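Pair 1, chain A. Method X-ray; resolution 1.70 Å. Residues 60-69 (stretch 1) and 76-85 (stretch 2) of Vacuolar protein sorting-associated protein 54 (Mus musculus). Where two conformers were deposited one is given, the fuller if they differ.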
# COMPACT_ATOMS: atom_id res chain seq x y z
N GLN A 60 -9.45 -4.29 0.60
CA GLN A 60 -9.10 -3.99 -0.81
C GLN A 60 -7.64 -4.25 -1.14
O GLN A 60 -7.33 -4.70 -2.24
CB GLN A 60 -9.56 -2.60 -1.25
CG GLN A 60 -11.05 -2.37 -1.08
CD GLN A 60 -11.92 -3.48 -1.65
OE1 GLN A 60 -11.73 -3.89 -2.78
NE2 GLN A 60 -12.83 -3.99 -0.84
N MET A 61 -6.75 -4.01 -0.17
CA MET A 61 -5.33 -4.31 -0.31
C MET A 61 -5.13 -5.82 -0.50
O MET A 61 -4.33 -6.27 -1.32
CB MET A 61 -4.57 -3.83 0.93
CG MET A 61 -4.52 -2.32 1.09
SD MET A 61 -3.24 -1.63 0.05
CE MET A 61 -3.58 -2.58 -1.42
N THR A 62 -5.87 -6.59 0.28
CA THR A 62 -5.86 -8.05 0.20
C THR A 62 -6.35 -8.52 -1.16
O THR A 62 -5.75 -9.38 -1.79
CB THR A 62 -6.75 -8.65 1.31
OG1 THR A 62 -6.13 -8.40 2.58
CG2 THR A 62 -6.98 -10.15 1.13
N LYS A 63 -7.47 -7.94 -1.60
CA LYS A 63 -8.06 -8.35 -2.87
C LYS A 63 -7.12 -7.98 -4.02
O LYS A 63 -7.01 -8.73 -5.00
CB LYS A 63 -9.44 -7.72 -3.08
CG LYS A 63 -10.54 -8.31 -2.23
CD LYS A 63 -11.01 -9.66 -2.74
CE LYS A 63 -12.25 -10.11 -1.95
NZ LYS A 63 -12.25 -11.59 -1.72
N MET A 64 -6.46 -6.84 -3.90
CA MET A 64 -5.51 -6.39 -4.92
C MET A 64 -4.36 -7.38 -5.01
O MET A 64 -3.95 -7.78 -6.11
CB MET A 64 -4.96 -5.01 -4.60
CG MET A 64 -4.03 -4.53 -5.70
SD MET A 64 -3.33 -2.95 -5.31
CE MET A 64 -1.89 -3.37 -4.35
N HIS A 65 -3.87 -7.82 -3.86
CA HIS A 65 -2.74 -8.75 -3.81
C HIS A 65 -3.15 -10.07 -4.47
O HIS A 65 -2.38 -10.64 -5.26
CB HIS A 65 -2.32 -8.97 -2.36
CG HIS A 65 -1.14 -9.88 -2.20
ND1 HIS A 65 -1.26 -11.25 -2.08
CD2 HIS A 65 0.18 -9.61 -2.13
CE1 HIS A 65 -0.06 -11.78 -1.95
NE2 HIS A 65 0.83 -10.81 -1.98
N GLU A 66 -4.37 -10.53 -4.17
CA GLU A 66 -4.88 -11.77 -4.77
C GLU A 66 -5.00 -11.67 -6.28
O GLU A 66 -4.70 -12.64 -7.02
CB GLU A 66 -6.23 -12.15 -4.13
CG GLU A 66 -6.08 -12.72 -2.73
CD GLU A 66 -7.38 -12.75 -1.94
OE1 GLU A 66 -8.44 -12.38 -2.49
OE2 GLU A 66 -7.34 -13.16 -0.76
N ALA A 67 -5.41 -10.50 -6.76
CA ALA A 67 -5.62 -10.27 -8.19
C ALA A 67 -4.30 -10.25 -8.99
O ALA A 67 -4.29 -10.67 -10.16
CB ALA A 67 -6.38 -8.96 -8.40
N ILE A 68 -3.22 -9.73 -8.40
CA ILE A 68 -1.95 -9.53 -9.16
C ILE A 68 -0.83 -10.51 -8.84
O ILE A 68 0.24 -10.47 -9.46
CB ILE A 68 -1.40 -8.06 -9.10
CG1 ILE A 68 -1.17 -7.54 -7.66
CG2 ILE A 68 -2.37 -7.12 -9.76
CD1 ILE A 68 -0.07 -8.18 -6.87
N PHE A 69 -1.06 -11.37 -7.86
CA PHE A 69 -0.01 -12.26 -7.41
C PHE A 69 0.62 -13.07 -8.55
O PHE A 69 1.86 -13.17 -8.63
CB PHE A 69 -0.49 -13.20 -6.31
CG PHE A 69 0.62 -13.98 -5.70
CD1 PHE A 69 1.52 -13.37 -4.84
CD2 PHE A 69 0.82 -15.32 -6.04
CE1 PHE A 69 2.60 -14.08 -4.29
CE2 PHE A 69 1.89 -16.03 -5.48
CZ PHE A 69 2.77 -15.41 -4.61
N GLN A 76 8.42 -6.71 -8.30
CA GLN A 76 7.47 -5.70 -8.75
C GLN A 76 6.25 -5.62 -7.83
O GLN A 76 5.68 -4.54 -7.67
CB GLN A 76 7.04 -5.95 -10.20
CG GLN A 76 8.05 -5.43 -11.25
CD GLN A 76 9.35 -6.26 -11.37
OE1 GLN A 76 9.40 -7.43 -11.01
NE2 GLN A 76 10.39 -5.63 -11.90
N THR A 77 5.87 -6.74 -7.25
CA THR A 77 4.72 -6.76 -6.32
C THR A 77 5.12 -6.01 -5.04
O THR A 77 4.34 -5.24 -4.48
CB THR A 77 4.32 -8.18 -5.96
OG1 THR A 77 3.77 -8.82 -7.13
CG2 THR A 77 3.26 -8.22 -4.83
N GLN A 78 6.33 -6.26 -4.57
CA GLN A 78 6.88 -5.50 -3.45
C GLN A 78 6.94 -3.99 -3.74
O GLN A 78 6.49 -3.14 -2.93
CB GLN A 78 8.28 -6.06 -3.12
CG GLN A 78 8.24 -7.42 -2.45
CD GLN A 78 9.61 -8.09 -2.40
OE1 GLN A 78 10.54 -7.68 -3.10
NE2 GLN A 78 9.73 -9.13 -1.62
N MET A 79 7.43 -3.63 -4.93
CA MET A 79 7.52 -2.21 -5.32
C MET A 79 6.13 -1.57 -5.42
O MET A 79 5.96 -0.41 -5.03
CB MET A 79 8.28 -2.03 -6.65
CG MET A 79 9.73 -2.48 -6.67
SD MET A 79 10.81 -1.68 -5.48
CE MET A 79 10.79 -2.86 -4.13
N LEU A 80 5.15 -2.33 -5.94
CA LEU A 80 3.78 -1.84 -6.05
C LEU A 80 3.24 -1.51 -4.67
O LEU A 80 2.66 -0.44 -4.46
CB LEU A 80 2.89 -2.88 -6.73
CG LEU A 80 1.40 -2.64 -6.71
CD1 LEU A 80 1.01 -1.38 -7.48
CD2 LEU A 80 0.65 -3.87 -7.26
N PHE A 81 3.44 -2.43 -3.73
CA PHE A 81 2.93 -2.22 -2.38
C PHE A 81 3.63 -1.10 -1.65
O PHE A 81 2.99 -0.43 -0.84
CB PHE A 81 2.85 -3.53 -1.56
CG PHE A 81 1.56 -4.25 -1.78
CD1 PHE A 81 0.46 -4.03 -0.93
CD2 PHE A 81 1.41 -5.08 -2.87
CE1 PHE A 81 -0.77 -4.68 -1.16
CE2 PHE A 81 0.19 -5.72 -3.12
CZ PHE A 81 -0.89 -5.53 -2.26
N LEU A 82 4.91 -0.85 -1.95
CA LEU A 82 5.57 0.34 -1.38
C LEU A 82 4.94 1.63 -1.88
O LEU A 82 4.78 2.56 -1.10
CB LEU A 82 7.08 0.32 -1.64
CG LEU A 82 7.78 -0.77 -0.84
CD1 LEU A 82 9.19 -0.91 -1.41
CD2 LEU A 82 7.86 -0.45 0.70
N ARG A 83 4.54 1.68 -3.15
CA ARG A 83 3.85 2.85 -3.71
C ARG A 83 2.44 3.03 -3.13
O ARG A 83 2.01 4.15 -2.85
CB ARG A 83 3.77 2.79 -5.25
CG ARG A 83 5.14 2.75 -5.90
CD ARG A 83 5.13 2.97 -7.42
NE ARG A 83 6.44 3.56 -7.77
CZ ARG A 83 6.89 3.78 -9.00
NH1 ARG A 83 6.17 3.44 -10.07
NH2 ARG A 83 8.10 4.32 -9.17
N ILE A 84 1.72 1.93 -3.02
CA ILE A 84 0.39 1.94 -2.41
C ILE A 84 0.53 2.44 -0.97
O ILE A 84 -0.21 3.32 -0.53
CB ILE A 84 -0.24 0.52 -2.38
CG1 ILE A 84 -0.54 -0.02 -3.80
CG2 ILE A 84 -1.50 0.51 -1.52
CD1 ILE A 84 -1.15 0.91 -4.74
N ASN A 85 1.50 1.89 -0.24
CA ASN A 85 1.74 2.34 1.14
C ASN A 85 2.05 3.84 1.24
O ASN A 85 1.62 4.51 2.16
CB ASN A 85 2.87 1.52 1.79
CG ASN A 85 3.12 1.87 3.23
OD1 ASN A 85 4.21 2.35 3.61
ND2 ASN A 85 2.14 1.66 4.04
O HOH W 1 3.78 -11.27 -7.16

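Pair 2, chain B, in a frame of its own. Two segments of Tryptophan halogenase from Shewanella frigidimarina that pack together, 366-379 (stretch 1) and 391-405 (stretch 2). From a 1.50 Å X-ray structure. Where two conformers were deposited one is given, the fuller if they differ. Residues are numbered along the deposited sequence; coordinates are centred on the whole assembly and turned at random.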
# COMPACT_ATOMS: atom_id res chain seq x y z
N ALA B 366 3.51 -0.93 0.02
CA ALA B 366 3.66 -1.70 1.28
C ALA B 366 4.40 -3.01 1.06
O ALA B 366 5.23 -3.41 1.88
CB ALA B 366 2.28 -1.99 1.85
N LEU B 367 4.07 -3.72 -0.02
CA LEU B 367 4.76 -5.00 -0.33
C LEU B 367 6.22 -4.76 -0.73
O LEU B 367 7.09 -5.55 -0.38
CB LEU B 367 4.03 -5.75 -1.42
CG LEU B 367 2.73 -6.44 -1.00
CD1 LEU B 367 1.89 -6.82 -2.23
CD2 LEU B 367 3.11 -7.65 -0.14
N ILE B 368 6.49 -3.70 -1.50
CA ILE B 368 7.86 -3.35 -1.82
C ILE B 368 8.66 -3.13 -0.51
O ILE B 368 9.77 -3.68 -0.31
CB ILE B 368 7.91 -2.12 -2.75
CG1 ILE B 368 7.49 -2.53 -4.16
CG2 ILE B 368 9.28 -1.51 -2.76
CD1 ILE B 368 7.12 -1.33 -5.05
N GLU B 369 8.12 -2.31 0.39
CA GLU B 369 8.80 -2.02 1.66
C GLU B 369 8.99 -3.31 2.45
O GLU B 369 10.03 -3.50 3.04
CB GLU B 369 7.95 -1.07 2.48
CG GLU B 369 7.74 0.34 1.96
CD GLU B 369 6.86 1.07 2.96
OE1 GLU B 369 7.39 1.59 3.93
OE2 GLU B 369 5.61 1.06 2.80
N TRP B 370 7.97 -4.16 2.53
CA TRP B 370 8.07 -5.39 3.30
C TRP B 370 9.18 -6.25 2.71
O TRP B 370 10.03 -6.76 3.43
CB TRP B 370 6.74 -6.19 3.36
CG TRP B 370 7.00 -7.50 3.96
CD1 TRP B 370 7.17 -7.77 5.31
CD2 TRP B 370 7.25 -8.74 3.27
NE1 TRP B 370 7.50 -9.09 5.48
CE2 TRP B 370 7.54 -9.72 4.26
CE3 TRP B 370 7.22 -9.13 1.94
CZ2 TRP B 370 7.88 -11.03 3.93
CZ3 TRP B 370 7.52 -10.45 1.63
CH2 TRP B 370 7.85 -11.38 2.62
N THR B 371 9.15 -6.45 1.40
CA THR B 371 10.07 -7.41 0.83
C THR B 371 11.53 -6.91 0.96
O THR B 371 12.45 -7.66 1.33
CB THR B 371 9.76 -7.72 -0.65
OG1 THR B 371 8.36 -7.94 -0.86
CG2 THR B 371 10.53 -8.96 -1.06
N ALA B 372 11.75 -5.63 0.65
CA ALA B 372 13.07 -5.04 0.71
C ALA B 372 13.59 -4.99 2.15
O ALA B 372 14.76 -5.30 2.40
CB ALA B 372 13.06 -3.65 0.09
N SER B 373 12.74 -4.56 3.07
CA SER B 373 13.16 -4.50 4.46
C SER B 373 13.46 -5.91 5.01
O SER B 373 14.41 -6.09 5.78
CB SER B 373 12.14 -3.77 5.36
OG SER B 373 10.89 -4.44 5.41
N THR B 374 12.65 -6.89 4.63
CA THR B 374 12.87 -8.26 5.05
C THR B 374 14.18 -8.77 4.53
O THR B 374 14.95 -9.39 5.26
CB THR B 374 11.69 -9.14 4.59
OG1 THR B 374 10.52 -8.66 5.26
CG2 THR B 374 11.91 -10.56 4.96
N LEU B 375 14.46 -8.53 3.25
CA LEU B 375 15.74 -8.98 2.70
C LEU B 375 16.90 -8.30 3.42
O LEU B 375 17.89 -8.94 3.76
CB LEU B 375 15.79 -8.65 1.21
CG LEU B 375 17.13 -8.93 0.55
CD1 LEU B 375 17.47 -10.44 0.63
CD2 LEU B 375 17.11 -8.45 -0.88
N ALA B 376 16.79 -7.00 3.68
CA ALA B 376 17.84 -6.30 4.37
C ALA B 376 18.06 -6.85 5.79
O ALA B 376 19.21 -6.95 6.26
CB ALA B 376 17.52 -4.81 4.44
N GLN B 377 16.98 -7.24 6.46
CA GLN B 377 17.08 -7.81 7.81
C GLN B 377 17.53 -9.27 7.85
O GLN B 377 18.01 -9.75 8.87
CB GLN B 377 15.76 -7.67 8.53
CG GLN B 377 15.34 -6.24 8.71
CD GLN B 377 14.09 -6.07 9.47
OE1 GLN B 377 14.10 -6.05 10.70
NE2 GLN B 377 13.00 -5.87 8.76
N GLN B 378 17.37 -9.96 6.73
CA GLN B 378 17.70 -11.37 6.64
C GLN B 378 18.67 -11.65 5.49
O GLN B 378 18.55 -12.64 4.79
CB GLN B 378 16.43 -12.19 6.43
CG GLN B 378 15.49 -12.06 7.60
CD GLN B 378 14.48 -13.18 7.69
OE1 GLN B 378 14.85 -14.34 7.66
NE2 GLN B 378 13.22 -12.84 7.76
N LEU B 379 19.67 -10.79 5.32
CA LEU B 379 20.63 -10.98 4.25
C LEU B 379 21.30 -12.33 4.46
O LEU B 379 21.85 -12.61 5.52
CB LEU B 379 21.66 -9.86 4.30
CG LEU B 379 22.83 -10.00 3.31
CD1 LEU B 379 22.38 -9.67 1.94
CD2 LEU B 379 24.00 -9.13 3.73
N ALA B 391 13.03 -19.95 2.16
CA ALA B 391 11.81 -20.72 2.49
C ALA B 391 10.95 -19.94 3.49
O ALA B 391 9.71 -19.89 3.35
CB ALA B 391 12.16 -22.06 3.03
N ARG B 392 11.54 -19.36 4.53
CA ARG B 392 10.72 -18.69 5.55
C ARG B 392 10.20 -17.33 5.03
O ARG B 392 9.08 -16.91 5.35
CB ARG B 392 11.44 -18.60 6.89
CG ARG B 392 12.62 -17.65 6.93
CD ARG B 392 13.48 -18.04 8.17
NE ARG B 392 14.54 -17.09 8.46
CZ ARG B 392 15.45 -17.26 9.40
NH1 ARG B 392 15.48 -18.39 10.08
NH2 ARG B 392 16.35 -16.30 9.61
N VAL B 393 10.98 -16.67 4.19
CA VAL B 393 10.51 -15.45 3.54
C VAL B 393 9.34 -15.77 2.62
O VAL B 393 8.33 -15.01 2.59
CB VAL B 393 11.65 -14.71 2.80
CG1 VAL B 393 11.14 -13.58 1.89
CG2 VAL B 393 12.62 -14.16 3.80
N ASN B 394 9.46 -16.84 1.84
CA ASN B 394 8.33 -17.24 0.99
C ASN B 394 7.09 -17.59 1.78
O ASN B 394 5.99 -17.29 1.34
CB ASN B 394 8.68 -18.41 0.04
CG ASN B 394 9.55 -18.00 -1.12
OD1 ASN B 394 9.35 -16.93 -1.73
ND2 ASN B 394 10.50 -18.85 -1.50
N GLU B 395 7.23 -18.23 2.92
CA GLU B 395 6.06 -18.58 3.71
C GLU B 395 5.37 -17.30 4.16
O GLU B 395 4.13 -17.17 4.09
CB GLU B 395 6.49 -19.42 4.90
CG GLU B 395 5.38 -19.69 5.86
CD GLU B 395 5.81 -20.66 6.90
OE1 GLU B 395 6.61 -20.27 7.76
OE2 GLU B 395 5.36 -21.82 6.85
N ARG B 396 6.15 -16.32 4.63
CA ARG B 396 5.55 -15.06 5.11
C ARG B 396 4.92 -14.31 3.95
O ARG B 396 3.81 -13.75 4.09
CB ARG B 396 6.58 -14.14 5.81
CG ARG B 396 6.00 -12.88 6.41
CD ARG B 396 4.98 -13.08 7.52
NE ARG B 396 5.54 -13.81 8.68
CZ ARG B 396 6.43 -13.32 9.54
NH1 ARG B 396 6.90 -12.11 9.45
NH2 ARG B 396 6.85 -14.08 10.54
N TYR B 397 5.59 -14.30 2.80
CA TYR B 397 5.05 -13.70 1.57
C TYR B 397 3.71 -14.29 1.19
O TYR B 397 2.73 -13.55 0.88
CB TYR B 397 6.07 -13.88 0.47
CG TYR B 397 5.59 -13.77 -0.93
CD1 TYR B 397 5.60 -12.55 -1.59
CD2 TYR B 397 5.17 -14.88 -1.64
CE1 TYR B 397 5.18 -12.44 -2.95
CE2 TYR B 397 4.76 -14.79 -2.96
CZ TYR B 397 4.73 -13.55 -3.60
OH TYR B 397 4.35 -13.43 -4.94
N GLN B 398 3.62 -15.62 1.28
CA GLN B 398 2.37 -16.34 0.98
C GLN B 398 1.26 -15.96 1.99
O GLN B 398 0.07 -15.76 1.63
CB GLN B 398 2.65 -17.83 0.96
CG GLN B 398 3.45 -18.22 -0.26
CD GLN B 398 4.23 -19.52 -0.11
OE1 GLN B 398 4.14 -20.20 0.94
NE2 GLN B 398 5.02 -19.86 -1.15
N GLN B 399 1.62 -15.85 3.27
CA GLN B 399 0.69 -15.38 4.31
C GLN B 399 0.18 -13.96 3.95
O GLN B 399 -1.00 -13.66 4.02
CB GLN B 399 1.34 -15.32 5.69
CG GLN B 399 1.74 -16.67 6.30
CD GLN B 399 0.57 -17.50 6.85
OE1 GLN B 399 -0.60 -17.13 6.76
NE2 GLN B 399 0.92 -18.64 7.45
N HIS B 400 1.10 -13.08 3.60
CA HIS B 400 0.73 -11.69 3.22
C HIS B 400 -0.23 -11.65 2.07
O HIS B 400 -1.24 -10.93 2.14
CB HIS B 400 1.95 -10.87 2.88
CG HIS B 400 2.78 -10.50 4.07
ND1 HIS B 400 2.26 -10.33 5.34
CD2 HIS B 400 4.10 -10.19 4.16
CE1 HIS B 400 3.24 -9.96 6.16
NE2 HIS B 400 4.36 -9.88 5.47
N TRP B 401 0.06 -12.41 1.03
CA TRP B 401 -0.83 -12.40 -0.17
C TRP B 401 -2.19 -12.99 0.15
O TRP B 401 -3.22 -12.48 -0.31
CB TRP B 401 -0.14 -13.02 -1.39
CG TRP B 401 0.64 -11.99 -2.14
CD1 TRP B 401 2.01 -11.79 -2.13
CD2 TRP B 401 0.09 -11.00 -2.98
NE1 TRP B 401 2.32 -10.75 -2.96
CE2 TRP B 401 1.15 -10.26 -3.52
CE3 TRP B 401 -1.22 -10.70 -3.39
CZ2 TRP B 401 0.93 -9.19 -4.39
CZ3 TRP B 401 -1.41 -9.64 -4.27
CH2 TRP B 401 -0.35 -8.91 -4.74
N GLN B 402 -2.25 -14.04 0.94
CA GLN B 402 -3.56 -14.57 1.34
C GLN B 402 -4.33 -13.50 2.10
O GLN B 402 -5.53 -13.33 1.88
CB GLN B 402 -3.44 -15.87 2.15
CG GLN B 402 -4.77 -16.37 2.73
CD GLN B 402 -4.65 -17.69 3.54
OE1 GLN B 402 -5.02 -18.76 3.08
NE2 GLN B 402 -4.14 -17.58 4.77
N GLN B 403 -3.67 -12.79 3.01
CA GLN B 403 -4.31 -11.76 3.79
C GLN B 403 -4.76 -10.62 2.92
O GLN B 403 -5.87 -10.08 3.14
CB GLN B 403 -3.39 -11.22 4.87
CG GLN B 403 -4.16 -10.42 5.88
CD GLN B 403 -3.33 -9.64 6.85
OE1 GLN B 403 -2.41 -8.91 6.48
NE2 GLN B 403 -3.75 -9.71 8.14
N ILE B 404 -3.96 -10.22 1.93
CA ILE B 404 -4.33 -9.10 1.06
C ILE B 404 -5.58 -9.50 0.28
O ILE B 404 -6.55 -8.76 0.20
CB ILE B 404 -3.17 -8.77 0.10
CG1 ILE B 404 -2.05 -8.05 0.84
CG2 ILE B 404 -3.69 -7.96 -1.07
CD1 ILE B 404 -0.75 -8.09 0.14
N ILE B 405 -5.60 -10.69 -0.31
CA ILE B 405 -6.73 -11.09 -1.12
C ILE B 405 -8.00 -11.14 -0.26
O ILE B 405 -9.09 -10.65 -0.64
CB ILE B 405 -6.48 -12.40 -1.87
CG1 ILE B 405 -5.30 -12.27 -2.84
CG2 ILE B 405 -7.77 -12.82 -2.64
CD1 ILE B 405 -5.46 -11.16 -3.84

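Both pairs are two helices of one chain packed nearly antiparallel. The angle between their N-to-C directions is 156° in pair 1 and 158° in pair 2. The axes approach to 11.7 Å and 11.5 Å. Fourteen central residues superpose with an RMSD of 0.4 Å. At this spacing the backbones stay apart, and side chains fill the gap.

The inward positions on the first helix are M61(A) = L367(B), M64(A) = W370(B) and I68(A) = T374(B). Those on the second are T77(A) = V393(B), L80(A) = R396(B), F81(A) = Y397(B) and I84(A) = H400(B).

The main difference is which helix supplies the large aromatic group. In pair 1 it is F81(A), on the second helix. Its CA-to-CB bond points sideways, but the ring end comes nearer to the first helix. M64(A) CE lies over one ring face, 3.2 Å from F81(A) CZ and 3.5 Å from the ring centroid, a CH-pi contact. M61(A) CE is 3.5 Å from F81(A) CE1, and I68(A) CD1 approaches the ring edge. In pair 2 the large ring comes from the first helix. W370(B), at the position of M64(A), points toward the second helix and has the largest covered area of either pair. Y397(B), matching F81(A), takes chi1 t instead of m. The two side-chain centres lie 3.9 Å apart after superposition. Y397(B) still contacts the tryptophan, with its CB 3.7 Å from W370(B) CH2.

I84(A) and H400(B) both point toward the first helix. I84(A) makes apolar contacts: its CG2 is 3.2 Å from M61(A) SD, and its CG1 is 3.7 Å from M64(A) CE. H400(B) instead turns its ring edge to the face of W370(B). The planes stand at 88°, and the centroid of the five-membered ring of W370(B) is 4.3 Å from that of H400(B). W370(B) NE1 and H400(B) NE2 are 3.2 Å apart, but the angle is too poor for a hydrogen bond.

L80(A) and R396(B) both point toward the first helix. L80(A) CD2 lies 3.9 Å from M64(A) CE. R396(B) uses the aliphatic part of its chain, with CG 3.6 Å from W370(B) CZ2.

M61(A) and L367(B) place their side-chain centres 1.1 Å apart. L367(B) CD1 packs 3.3 Å from W401(B) CZ2 and 3.8 Å from I404(B) CD1.

I68(A) and T374(B) have side-chain centres only 0.5 Å apart, as T77(A) and V393(B) nearly do at 0.6 Å. I68(A) CD1 is 3.9 Å from T77(A) OG1; T374(B) CG2 is 3.8 Å from V393(B) CG2. T374(B) OG1 also donates to W370(B) O within its own helix, at 2.7 Å.

No hydrogen bond joins the two stretches of pair 1 directly. One water links T77(A) OG1, at 2.5 Å, to F69(A) O, at 3.1 Å.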